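Local atomic coordinates of beta subunit of a putative Aromatic-ring-hydroxylating dioxygenase (Novosphingobium aromaticivorans DSM 12444, PDB entry 3EBY), a protein that is probably the beta subunit of an aromatic-ring-hydroxylating dioxygenase, part of an oxygenase component that would add dioxygen to aromatic substrates. Residues L44-R50 / S145-D151. Numbering follows the deposited sequence.
Sequences LYQVIAR and SRTCIYD
Residues 44-49 and 145-150 run as parallel beta strands whose axes approach to 4.7 Å and differ in direction by 13°; Arg50 and Asp151 continue beyond them. The register pairs Leu44 with Ser145, Gln46 with Thr147, Ile48 with Ile149 and Ala49 with Tyr150, at CA-CA distances of 4.6 to 5.1 Å. The backbone bonds come from the even-numbered residues of 44-50, with Gln46 and Ile48 using both N and O: Leu44 O accepts from Arg146 N (2.9 Å), Gln46 N donates to Arg146 O (3.0 Å) and Gln46 O accepts from Cys148 N (2.8 Å). Ile48 N then reaches Cys148 O (2.9 Å), Ile48 O receives Tyr150 N (3.0 Å), and Arg50 N closes the series on Tyr150 O (2.9 Å), although Arg50 has already turned to phi/psi -49/-47. This is the one parallel pairing in the mixed, strongly curved sheet of the NTF2-like fold, joining strand 43-49 to the last strand, 142-150. Leu44, Gln46, Ile48, Ser145, Thr147 and Ile149 share one face, where Gln46 (chi1 p) directs NE2 to Thr147 OG1 at 3.0 Å. On the opposite face Tyr45 CE1 lies 3.7 Å from Cys148 SG, an oblique sulfur-aromatic contact, while Tyr45 OH is hydrogen-bonded to the C-terminal carboxylate of Ile163; Arg146 leads away to a salt bridge with Asp132. Tyr150, chi1 p, brings its ring back against strand 43-49: Val47 CG1 touches its CD2 at 3.5 Å, and Ala49 CA sits over the ring face, 3.9 Å from the centroid, as a CH-pi contact. Beyond the strand ends, Arg50 NE forms a salt bridge with Asp151 OD1 (2.8 Å), and Arg50 NH1 donates a hydrogen bond to Asp28 O of a neighbouring subunit.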
loop_
_atom_site.group_PDB
_atom_site.type_symbol
_atom_site.label_atom_id
_atom_site.label_comp_id
_atom_site.label_asym_id
_atom_site.label_seq_id
_atom_site.Cartn_x
_atom_site.Cartn_y
_atom_site.Cartn_z
ATOM N N LEU A 44 16.328 -8.248 -17.716
ATOM C CA LEU A 44 16.598 -9.223 -16.668
ATOM C C LEU A 44 15.468 -9.158 -15.614
ATOM O O LEU A 44 15.110 -8.082 -15.153
ATOM C CB LEU A 44 17.955 -8.961 -16.014
ATOM C CG LEU A 44 18.321 -9.927 -14.861
ATOM C CD1 LEU A 44 18.572 -11.345 -15.409
ATOM C CD2 LEU A 44 19.531 -9.429 -14.102
ATOM N N TYR A 45 14.825 -10.293 -15.384
ATOM C CA TYR A 45 13.828 -10.433 -14.334
ATOM C C TYR A 45 14.260 -11.589 -13.450
ATOM O O TYR A 45 14.469 -12.701 -13.939
ATOM C CB TYR A 45 12.440 -10.727 -14.923
ATOM C CG TYR A 45 11.382 -10.990 -13.867
ATOM C CD1 TYR A 45 10.814 -9.943 -13.155
ATOM C CD2 TYR A 45 11.001 -12.286 -13.540
ATOM C CE1 TYR A 45 9.841 -10.178 -12.149
ATOM C CE2 TYR A 45 10.036 -12.539 -12.547
ATOM C CZ TYR A 45 9.434 -11.492 -11.890
ATOM O OH TYR A 45 8.493 -11.770 -10.907
ATOM N N GLN A 46 14.345 -11.344 -12.154
ATOM C CA GLN A 46 14.677 -12.410 -11.235
ATOM C C GLN A 46 13.993 -12.241 -9.893
ATOM O O GLN A 46 13.587 -11.120 -9.492
ATOM C CB GLN A 46 16.195 -12.541 -11.079
ATOM C CG GLN A 46 16.870 -11.424 -10.366
ATOM C CD GLN A 46 18.404 -11.481 -10.501
ATOM O OE1 GLN A 46 18.981 -12.519 -10.884
ATOM N NE2 GLN A 46 19.054 -10.370 -10.209
ATOM N N VAL A 47 13.835 -13.370 -9.214
ATOM C CA VAL A 47 13.183 -13.436 -7.911
ATOM C C VAL A 47 14.185 -14.182 -6.986
ATOM O O VAL A 47 14.536 -15.354 -7.241
ATOM C CB VAL A 47 11.815 -14.171 -8.003
ATOM C CG1 VAL A 47 11.198 -14.329 -6.596
ATOM C CG2 VAL A 47 10.828 -13.397 -8.976
ATOM N N ILE A 48 14.695 -13.467 -5.981
ATOM C CA ILE A 48 15.793 -13.954 -5.151
ATOM C C ILE A 48 15.531 -13.671 -3.690
ATOM O O ILE A 48 14.984 -12.620 -3.338
ATOM C CB ILE A 48 17.136 -13.292 -5.541
ATOM C CG1 ILE A 48 16.955 -11.783 -5.742
ATOM C CG2 ILE A 48 17.671 -13.909 -6.800
ATOM C CD1 ILE A 48 18.249 -10.981 -5.561
ATOM N N ALA A 49 15.873 -14.633 -2.838
ATOM C CA ALA A 49 15.681 -14.473 -1.372
ATOM C C ALA A 49 16.593 -13.385 -0.808
ATOM O O ALA A 49 17.730 -13.233 -1.255
ATOM C CB ALA A 49 15.946 -15.812 -0.667
ATOM N N ARG A 50 16.084 -12.609 0.161
ATOM C CA ARG A 50 16.856 -11.512 0.771
ATOM C C ARG A 50 18.260 -11.989 1.201
ATOM O O ARG A 50 19.259 -11.317 0.955
ATOM C CB ARG A 50 16.107 -10.952 1.991
ATOM C CG ARG A 50 16.767 -9.702 2.614
ATOM C CD ARG A 50 16.257 -9.410 4.041
ATOM N NE ARG A 50 14.910 -8.815 4.116
ATOM C CZ ARG A 50 14.646 -7.570 4.548
ATOM N NH1 ARG A 50 15.637 -6.712 4.818
ATOM N NH2 ARG A 50 13.392 -7.159 4.642
ATOM N N SER A 145 15.742 -3.937 -15.906
ATOM C CA SER A 145 15.912 -5.037 -14.959
ATOM C C SER A 145 15.050 -4.865 -13.723
ATOM O O SER A 145 14.883 -3.754 -13.202
ATOM C CB SER A 145 17.377 -5.193 -14.543
ATOM O OG SER A 145 17.822 -4.098 -13.764
ATOM N N ARG A 146 14.507 -5.981 -13.265
ATOM C CA ARG A 146 13.724 -6.041 -11.982
ATOM C C ARG A 146 14.165 -7.257 -11.204
ATOM O O ARG A 146 14.090 -8.417 -11.694
ATOM C CB ARG A 146 12.220 -6.075 -12.251
ATOM C CG ARG A 146 11.333 -6.524 -11.052
ATOM C CD ARG A 146 9.878 -6.005 -11.157
ATOM N NE ARG A 146 9.822 -4.565 -10.828
ATOM C CZ ARG A 146 8.709 -3.836 -10.800
ATOM N NH1 ARG A 146 7.520 -4.394 -11.031
ATOM N NH2 ARG A 146 8.766 -2.568 -10.438
ATOM N N THR A 147 14.605 -7.000 -9.983
ATOM C CA THR A 147 14.935 -8.032 -9.044
ATOM C C THR A 147 13.939 -7.937 -7.877
ATOM O O THR A 147 13.789 -6.892 -7.275
ATOM C CB THR A 147 16.378 -7.866 -8.508
ATOM O OG1 THR A 147 17.328 -7.958 -9.586
ATOM C CG2 THR A 147 16.687 -8.929 -7.451
ATOM N N CYS A 148 13.219 -9.027 -7.638
ATOM C CA CYS A 148 12.262 -9.102 -6.536
ATOM C C CYS A 148 12.959 -9.773 -5.379
ATOM O O CYS A 148 13.234 -10.990 -5.424
ATOM C CB CYS A 148 11.037 -9.939 -6.954
ATOM S SG CYS A 148 10.249 -9.435 -8.517
ATOM N N ILE A 149 13.395 -8.960 -4.416
ATOM C CA ILE A 149 14.151 -9.457 -3.253
ATOM C C ILE A 149 13.162 -9.782 -2.107
ATOM O O ILE A 149 12.534 -8.865 -1.535
ATOM C CB ILE A 149 15.202 -8.403 -2.755
ATOM C CG1 ILE A 149 16.149 -7.985 -3.888
ATOM C CG2 ILE A 149 15.992 -8.980 -1.540
ATOM C CD1 ILE A 149 17.236 -6.997 -3.470
ATOM N N TYR A 150 12.945 -11.077 -1.840
ATOM C CA TYR A 150 11.798 -11.484 -1.037
ATOM C C TYR A 150 12.146 -12.108 0.321
ATOM O O TYR A 150 13.234 -12.699 0.514
ATOM C CB TYR A 150 10.856 -12.403 -1.841
ATOM C CG TYR A 150 11.423 -13.813 -2.070
ATOM C CD1 TYR A 150 11.205 -14.825 -1.150
ATOM C CD2 TYR A 150 12.182 -14.106 -3.201
ATOM C CE1 TYR A 150 11.725 -16.109 -1.354
ATOM C CE2 TYR A 150 12.704 -15.400 -3.412
ATOM C CZ TYR A 150 12.498 -16.370 -2.473
ATOM O OH TYR A 150 13.002 -17.652 -2.688
ATOM N N ASP A 151 11.220 -11.935 1.255
ATOM C CA ASP A 151 11.386 -12.370 2.637
ATOM C C ASP A 151 10.772 -13.760 2.896
ATOM O O ASP A 151 11.362 -14.572 3.588
ATOM C CB ASP A 151 10.739 -11.333 3.583
ATOM C CG ASP A 151 11.427 -9.996 3.531
ATOM O OD1 ASP A 151 12.588 -9.958 3.039
ATOM O OD2 ASP A 151 10.782 -8.990 3.911
#